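PDB 4HFV: Dot/Icm T4SS effector from Legionella pneumophila subsp. pneumophila, which is of unknown molecular function but is probably an effector delivered into the host cell by the Dot/Icm type IV secretion system. Local coordinates for residues D86-A89 / A90-K93; S100-Y103 / K104-T107; S109-N113 / K114-P118. One frame throughout, in Å; residues are numbered along the deposited sequence. Where two conformers were deposited one is given.

In the fold
All three contacts are local, and they follow one another along the chain. Contact 1 lies on the surface at the end of helix 70-90; contact 2 spans the start and middle of helix 101-109 and is partly buried; contact 3 is the partly buried loop that leaves that helix towards helix 120-136. Contacts 1 and 2 touch, with Ile88 CD1 4.0 Å from Phe102 CD2 and Ala89 CB 3.7 Å from Tyr103 CE1. Contacts 2 and 3 meet through a probable hydrogen bond from Leu112 N to Thr107 O. Helical backbone bonds dominate the first two, with hydroxyls added on carbonyls, whereas asparagine amides tie the loop together.

Contact 1: D86-A89 / A90-K93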
loop_
_atom_site.group_PDB
_atom_site.type_symbol
_atom_site.label_atom_id
_atom_site.label_comp_id
_atom_site.label_asym_id
_atom_site.label_seq_id
_atom_site.Cartn_x
_atom_site.Cartn_y
_atom_site.Cartn_z
ATOM N N ASP A 86 -11.399 -4.458 17.581
ATOM C CA ASP A 86 -11.702 -5.485 16.602
ATOM C C ASP A 86 -11.010 -6.827 16.934
ATOM O O ASP A 86 -11.561 -7.921 16.750
ATOM C CB ASP A 86 -11.249 -4.990 15.236
ATOM C CG ASP A 86 -11.735 -5.884 14.114
ATOM O OD1 ASP A 86 -12.948 -5.953 13.926
ATOM O OD2 ASP A 86 -10.897 -6.505 13.425
ATOM N N GLN A 87 -9.805 -6.719 17.447
ATOM C CA GLN A 87 -9.039 -7.885 17.869
ATOM C C GLN A 87 -9.754 -8.664 18.976
ATOM O O GLN A 87 -9.783 -9.899 18.983
ATOM C CB GLN A 87 -7.647 -7.463 18.280
ATOM C CG GLN A 87 -6.776 -7.163 17.043
ATOM C CD GLN A 87 -5.339 -6.815 17.335
ATOM O OE1 GLN A 87 -5.040 -5.996 18.188
ATOM N NE2 GLN A 87 -4.417 -7.424 16.562
ATOM N N ILE A 88 -10.375 -7.939 19.888
ATOM C CA ILE A 88 -11.167 -8.566 20.943
ATOM C C ILE A 88 -12.445 -9.178 20.379
ATOM O O ILE A 88 -12.809 -10.288 20.741
ATOM C CB ILE A 88 -11.480 -7.568 22.053
ATOM C CG1 ILE A 88 -10.175 -7.081 22.685
ATOM C CG2 ILE A 88 -12.353 -8.209 23.133
ATOM C CD1 ILE A 88 -10.372 -5.969 23.756
ATOM N N ALA A 89 -13.122 -8.465 19.491
ATOM C CA ALA A 89 -14.305 -9.018 18.860
ATOM C C ALA A 89 -13.995 -10.355 18.154
ATOM O O ALA A 89 -14.818 -11.307 18.184
ATOM C CB ALA A 89 -14.944 -7.986 17.904
ATOM N N ALA A 90 -12.808 -10.464 17.546
ATOM C CA ALA A 90 -12.469 -11.674 16.820
ATOM C C ALA A 90 -12.306 -12.864 17.763
ATOM O O ALA A 90 -12.367 -14.008 17.319
ATOM C CB ALA A 90 -11.177 -11.485 15.972
ATOM N N THR A 91 -12.068 -12.609 19.051
ATOM C CA THR A 91 -11.910 -13.721 19.998
ATOM C C THR A 91 -13.283 -14.269 20.472
ATOM O O THR A 91 -13.311 -15.223 21.207
ATOM C CB THR A 91 -11.110 -13.337 21.275
ATOM O OG1 THR A 91 -11.823 -12.363 22.054
ATOM C CG2 THR A 91 -9.687 -12.819 20.950
ATOM N N TYR A 92 -14.395 -13.637 20.083
ATOM C CA TYR A 92 -15.742 -14.118 20.420
ATOM C C TYR A 92 -16.312 -14.813 19.180
ATOM O O TYR A 92 -16.448 -14.193 18.134
ATOM C CB TYR A 92 -16.651 -12.961 20.863
ATOM C CG TYR A 92 -16.375 -12.559 22.310
ATOM C CD1 TYR A 92 -15.362 -11.662 22.606
ATOM C CD2 TYR A 92 -17.102 -13.103 23.350
ATOM C CE1 TYR A 92 -15.094 -11.294 23.908
ATOM C CE2 TYR A 92 -16.840 -12.764 24.658
ATOM C CZ TYR A 92 -15.831 -11.859 24.924
ATOM O OH TYR A 92 -15.528 -11.516 26.185
ATOM N N LYS A 93 -16.641 -16.096 19.296
ATOM C CA LYS A 93 -17.023 -16.900 18.128
ATOM C C LYS A 93 -18.533 -17.127 18.029
ATOM O O LYS A 93 -19.048 -17.547 16.977
ATOM C CB LYS A 93 -16.281 -18.250 18.143
ATOM C CG LYS A 93 -14.752 -18.148 18.263
ATOM C CD LYS A 93 -14.123 -17.481 17.049
ATOM C CE LYS A 93 -14.065 -18.429 15.851
ATOM N NZ LYS A 93 -14.333 -17.718 14.568
#
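Tyr92 folds back against Ile88 and Ala89, and its side chain can be followed outward atom by atom. CB rests 3.6 Å from Ala89 O. With chi1 at -79°, CG lies anti to the carbonyl carbon of Tyr92, which sets the ring alongside the preceding turn. CD1 then comes 3.4 Å from Ile88 O, an oxygen that lies at the ring edge and in its plane, not over a face. One atom further, CE1 meets Ile88 CG2 at 4.2 Å; the two side chains run side by side and point the same way. The Tyr92 side chain also touches Pro97, Asn99 and Ser100 of the following loop, close to a bound citrate that probably comes from the crystallisation liquor.

The backbone bonds place this contact at the C-terminal end of helix 70-90. Ala90 N still makes the alpha-helical i to i+4 bond to Asp86 O, but the next two amides bond three residues back, as in a 3-10 turn: Thr91 N to Ile88 O and Tyr92 N to Ala89 O, both 3.0 Å. In this tighter turn the donors stand well above the carbonyl planes, by 62° for Thr91 N at Ile88 O.

Ile88 O is gripped a second time, by the Thr91 hydroxyl. Thr91 OG1 sits between its own N and carbonyl carbon and donates to Ile88 O at 2.6 Å, in the carbonyl plane and on a lone pair, a direction the amide does not use. The methyl CG2 of Thr91 takes the side of the backbone N and lies 3.5 Å from Gln87 O. Further down the helix, the Asp86 carboxylate forms a salt bridge with Arg171 of helix 161-188.

Contact 2: S100-Y103 / K104-T107; sequences SDFY and KSLT
Ser105 turns its OG between its own backbone N and carbonyl carbon (chi1 88°), and Phe102 sends its ring out with CG anti to N (chi1 -166°); together these torsions set the hydroxyl beside both the ring and the carbonyl of Phe102. Ser105 OG donates to Phe102 O at 2.8 Å, tilted only 17° from the carbonyl plane. The same oxygen accepts the helical bond from Leu106 N at 2.9 Å, so two donors grip it. OG also lies 3.7 Å from Phe102 CD1, an oblique approach to the ring. Leu106 completes the group: its CG lies over one face of the Phe102 ring, and its CD1 reaches Phe102 CE2 at 4.0 Å.

One residue further on, Tyr103 O takes the amide of Thr107 at 3.0 Å, nearly along the C=O axis. Thr107 OG1 adds a weak bond to that oxygen at 3.3 Å, but its stronger partner is Arg85 NE. On the exposed side Asp101 and Lys104 run alongside each other, OD1 to NZ 4.1 Å, beyond a salt bridge.

Ser100 is the N-cap: its OG accepts from Tyr103 N at 2.9 Å and so satisfies an amide of the first turn. Ser100 OG and Phe102 N also bond a citrate, probably picked up from the crystallisation liquor. An anion at this end of a helix would be favoured by the amides pointing that way, which may be why it settled here.

The buried Phe102 ring touches Ser19 and Ile20 of helix 9-27 and Arg49 and Leu56 of helix 49-64, while Tyr103 lies on Arg85 of helix 70-90; the short helix 101-109 thus packs against three others.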
loop_
_atom_site.group_PDB
_atom_site.type_symbol
_atom_site.label_atom_id
_atom_site.label_comp_id
_atom_site.label_asym_id
_atom_site.label_seq_id
_atom_site.Cartn_x
_atom_site.Cartn_y
_atom_site.Cartn_z
ATOM N N SER A 100 -17.100 -8.521 27.247
ATOM C CA SER A 100 -15.843 -7.924 27.726
ATOM C C SER A 100 -16.109 -6.462 28.096
ATOM O O SER A 100 -16.499 -5.650 27.241
ATOM C CB SER A 100 -14.760 -8.018 26.620
ATOM O OG SER A 100 -13.755 -7.021 26.776
ATOM N N ASP A 101 -15.958 -6.134 29.372
ATOM C CA ASP A 101 -16.083 -4.744 29.826
ATOM C C ASP A 101 -15.057 -3.839 29.102
ATOM O O ASP A 101 -15.335 -2.659 28.837
ATOM C CB ASP A 101 -15.898 -4.627 31.358
ATOM C CG ASP A 101 -17.173 -4.919 32.159
ATOM O OD1 ASP A 101 -18.191 -5.342 31.589
ATOM O OD2 ASP A 101 -17.140 -4.704 33.403
ATOM N N PHE A 102 -13.858 -4.342 28.812
ATOM C CA PHE A 102 -12.850 -3.504 28.134
ATOM C C PHE A 102 -13.278 -3.215 26.707
ATOM O O PHE A 102 -13.141 -2.072 26.206
ATOM C CB PHE A 102 -11.454 -4.142 28.184
ATOM C CG PHE A 102 -10.336 -3.200 27.824
ATOM C CD1 PHE A 102 -10.082 -2.063 28.600
ATOM C CD2 PHE A 102 -9.502 -3.481 26.745
ATOM C CE1 PHE A 102 -9.013 -1.193 28.275
ATOM C CE2 PHE A 102 -8.434 -2.632 26.406
ATOM C CZ PHE A 102 -8.183 -1.482 27.168
ATOM N N TYR A 103 -13.848 -4.225 26.060
ATOM C CA TYR A 103 -14.414 -4.042 24.737
ATOM C C TYR A 103 -15.481 -2.966 24.764
ATOM O O TYR A 103 -15.484 -2.028 23.964
ATOM C CB TYR A 103 -15.028 -5.351 24.228
ATOM C CG TYR A 103 -15.660 -5.209 22.839
ATOM C CD1 TYR A 103 -14.901 -5.420 21.683
ATOM C CD2 TYR A 103 -17.009 -4.859 22.699
ATOM C CE1 TYR A 103 -15.474 -5.307 20.400
ATOM C CE2 TYR A 103 -17.595 -4.737 21.429
ATOM C CZ TYR A 103 -16.844 -4.972 20.296
ATOM O OH TYR A 103 -17.408 -4.842 19.061
ATOM N N LYS A 104 -16.409 -3.092 25.707
ATOM C CA LYS A 104 -17.446 -2.094 25.854
ATOM C C LYS A 104 -16.895 -0.689 26.032
ATOM O O LYS A 104 -17.461 0.271 25.493
ATOM C CB LYS A 104 -18.335 -2.414 27.036
ATOM C CG LYS A 104 -19.360 -3.439 26.737
ATOM C CD LYS A 104 -20.591 -3.298 27.681
ATOM C CE LYS A 104 -20.331 -3.817 29.072
ATOM N NZ LYS A 104 -21.606 -3.789 29.933
ATOM N N SER A 105 -15.834 -0.578 26.828
ATOM C CA SER A 105 -15.197 0.699 27.106
ATOM C C SER A 105 -14.558 1.305 25.851
ATOM O O SER A 105 -14.590 2.542 25.647
ATOM C CB SER A 105 -14.173 0.548 28.252
ATOM O OG SER A 105 -12.871 0.171 27.775
ATOM N N LEU A 106 -14.044 0.437 24.963
ATOM C CA LEU A 106 -13.503 0.922 23.715
ATOM C C LEU A 106 -14.624 1.443 22.805
ATOM O O LEU A 106 -14.474 2.496 22.201
ATOM C CB LEU A 106 -12.669 -0.173 23.018
ATOM C CG LEU A 106 -11.430 -0.508 23.822
ATOM C CD1 LEU A 106 -10.747 -1.749 23.270
ATOM C CD2 LEU A 106 -10.463 0.650 23.822
ATOM N N THR A 107 -15.767 0.757 22.755
ATOM C CA THR A 107 -16.883 1.225 21.956
ATOM C C THR A 107 -17.309 2.620 22.427
ATOM O O THR A 107 -17.543 3.538 21.620
ATOM C CB THR A 107 -18.080 0.307 22.128
ATOM O OG1 THR A 107 -17.707 -1.021 21.736
ATOM C CG2 THR A 107 -19.311 0.848 21.361
#

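Contact 3: S109-N113 / K114-P118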
loop_
_atom_site.group_PDB
_atom_site.type_symbol
_atom_site.label_atom_id
_atom_site.label_comp_id
_atom_site.label_asym_id
_atom_site.label_seq_id
_atom_site.Cartn_x
_atom_site.Cartn_y
_atom_site.Cartn_z
ATOM N N SER A 109 -15.478 4.804 24.341
ATOM C CA SER A 109 -14.421 5.804 24.207
ATOM C C SER A 109 -14.418 6.384 22.800
ATOM O O SER A 109 -14.173 7.569 22.592
ATOM C CB SER A 109 -13.050 5.199 24.507
ATOM O OG SER A 109 -12.886 4.931 25.893
ATOM N N LEU A 110 -14.699 5.528 21.840
ATOM C CA LEU A 110 -14.700 5.906 20.434
ATOM C C LEU A 110 -16.038 6.578 19.993
ATOM O O LEU A 110 -16.145 7.093 18.905
ATOM C CB LEU A 110 -14.385 4.680 19.605
ATOM C CG LEU A 110 -12.934 4.172 19.650
ATOM C CD1 LEU A 110 -12.753 2.809 18.987
ATOM C CD2 LEU A 110 -11.999 5.228 19.007
ATOM N N ASP A 111 -17.046 6.523 20.850
ATOM C CA ASP A 111 -18.377 7.073 20.568
ATOM C C ASP A 111 -18.999 6.426 19.337
ATOM O O ASP A 111 -19.728 7.072 18.569
ATOM C CB ASP A 111 -18.381 8.605 20.456
ATOM C CG ASP A 111 -19.805 9.203 20.575
ATOM O OD1 ASP A 111 -20.630 8.671 21.364
ATOM O OD2 ASP A 111 -20.106 10.164 19.849
ATOM N N LEU A 112 -18.785 5.122 19.212
ATOM C CA LEU A 112 -19.307 4.380 18.095
ATOM C C LEU A 112 -20.792 4.101 18.241
ATOM O O LEU A 112 -21.287 3.736 19.314
ATOM C CB LEU A 112 -18.539 3.062 17.919
ATOM C CG LEU A 112 -17.093 3.176 17.446
ATOM C CD1 LEU A 112 -16.420 1.832 17.654
ATOM C CD2 LEU A 112 -17.021 3.598 15.980
ATOM N N ASN A 113 -21.501 4.284 17.132
ATOM C CA ASN A 113 -22.953 4.072 17.075
ATOM C C ASN A 113 -23.375 3.868 15.619
ATOM O O ASN A 113 -22.549 3.986 14.688
ATOM C CB ASN A 113 -23.720 5.241 17.718
ATOM C CG ASN A 113 -23.464 6.580 17.019
ATOM O OD1 ASN A 113 -23.806 6.761 15.848
ATOM N ND2 ASN A 113 -22.865 7.525 17.740
ATOM N N LYS A 114 -24.648 3.558 15.421
ATOM C CA LYS A 114 -25.158 3.221 14.097
ATOM C C LYS A 114 -24.767 4.243 13.005
ATOM O O LYS A 114 -24.438 3.851 11.886
ATOM C CB LYS A 114 -26.672 3.010 14.178
ATOM C CG LYS A 114 -27.368 2.908 12.838
ATOM C CD LYS A 114 -28.772 2.308 12.961
ATOM C CE LYS A 114 -29.639 2.995 14.025
ATOM N NZ LYS A 114 -29.975 4.417 13.703
ATOM N N ASP A 115 -24.753 5.533 13.338
ATOM C CA ASP A 115 -24.451 6.589 12.360
ATOM C C ASP A 115 -23.009 7.140 12.427
ATOM O O ASP A 115 -22.556 7.869 11.539
ATOM C CB ASP A 115 -25.447 7.723 12.554
ATOM C CG ASP A 115 -26.884 7.228 12.570
ATOM O OD1 ASP A 115 -27.239 6.463 11.639
ATOM O OD2 ASP A 115 -27.634 7.584 13.518
ATOM N N ASN A 116 -22.292 6.780 13.481
ATOM C CA ASN A 116 -20.927 7.224 13.678
ATOM C C ASN A 116 -20.055 5.976 13.749
ATOM O O ASN A 116 -19.852 5.413 14.823
ATOM C CB ASN A 116 -20.806 8.024 14.980
ATOM C CG ASN A 116 -19.434 8.646 15.144
ATOM O OD1 ASN A 116 -18.839 9.142 14.167
ATOM N ND2 ASN A 116 -18.910 8.609 16.364
ATOM N N ASN A 117 -19.574 5.524 12.596
ATOM C CA ASN A 117 -18.850 4.250 12.485
ATOM C C ASN A 117 -18.020 4.272 11.197
ATOM O O ASN A 117 -18.482 4.750 10.170
ATOM C CB ASN A 117 -19.858 3.078 12.443
ATOM C CG ASN A 117 -19.508 1.950 13.419
ATOM O OD1 ASN A 117 -18.597 1.150 13.165
ATOM N ND2 ASN A 117 -20.255 1.868 14.540
ATOM N N PRO A 118 -16.791 3.740 11.242
ATOM C CA PRO A 118 -15.867 3.975 10.149
ATOM C C PRO A 118 -16.315 3.280 8.886
ATOM O O PRO A 118 -16.607 2.104 8.958
ATOM C CB PRO A 118 -14.544 3.328 10.651
ATOM C CG PRO A 118 -14.668 3.242 12.075
ATOM C CD PRO A 118 -16.137 3.117 12.392
HETATM O O HOH W 1 -16.359 9.337 17.479
#
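Between Asn113 and Asn116 the backbone reverses in a type I turn, with Lys114 and Asp115 at its corners and Asn116 N bonded to Asn113 O at 3.1 Å. In the other direction Asn113 N gives a nearly straight bond to Asn116 O (3.1 Å, 169°).

The Asn113 side chain reinforces the corner. At chi1 61° its CG lies between N and the carbonyl carbon, and OD1 faces the amides that follow. It accepts from Asp115 N at 3.0 Å, in the plane of the side-chain carbonyl, which makes an Asx turn; a weak bond from Asn116 N at 2.8 Å joins it. Asn113 O has a second partner too. Asn117 ND2 donates to it at 3.1 Å and 170°, with the oxygen in the amide plane of Asn117, and the two donors, Asn116 N and Asn117 ND2, come from opposite faces of the carbonyl.

Asn116 closes the base of the loop. Its ND2 donates to Asp111 O at 2.8 Å from above the carbonyl plane, and also to a water that bridges to Leu110 O. With Asn116 OD1 accepting from Glu5 N, both ends of the amide are engaged, which fixes its rotation and ties the N-terminal residues to this loop. Asp111 itself has positive phi and ends helix 101-109 in a Schellman motif.

The apolar side is formed by Leu112, whose CD2 meets Pro118 CD at 3.7 Å, the two side chains crossing at about a right angle. Both also lie on Phe4 of the N-terminal segment and on helix 70-90, Leu112 against Arg85 and Pro118 against Tyr82, so the loop rests against helix 70-90 before helix 120-136 begins.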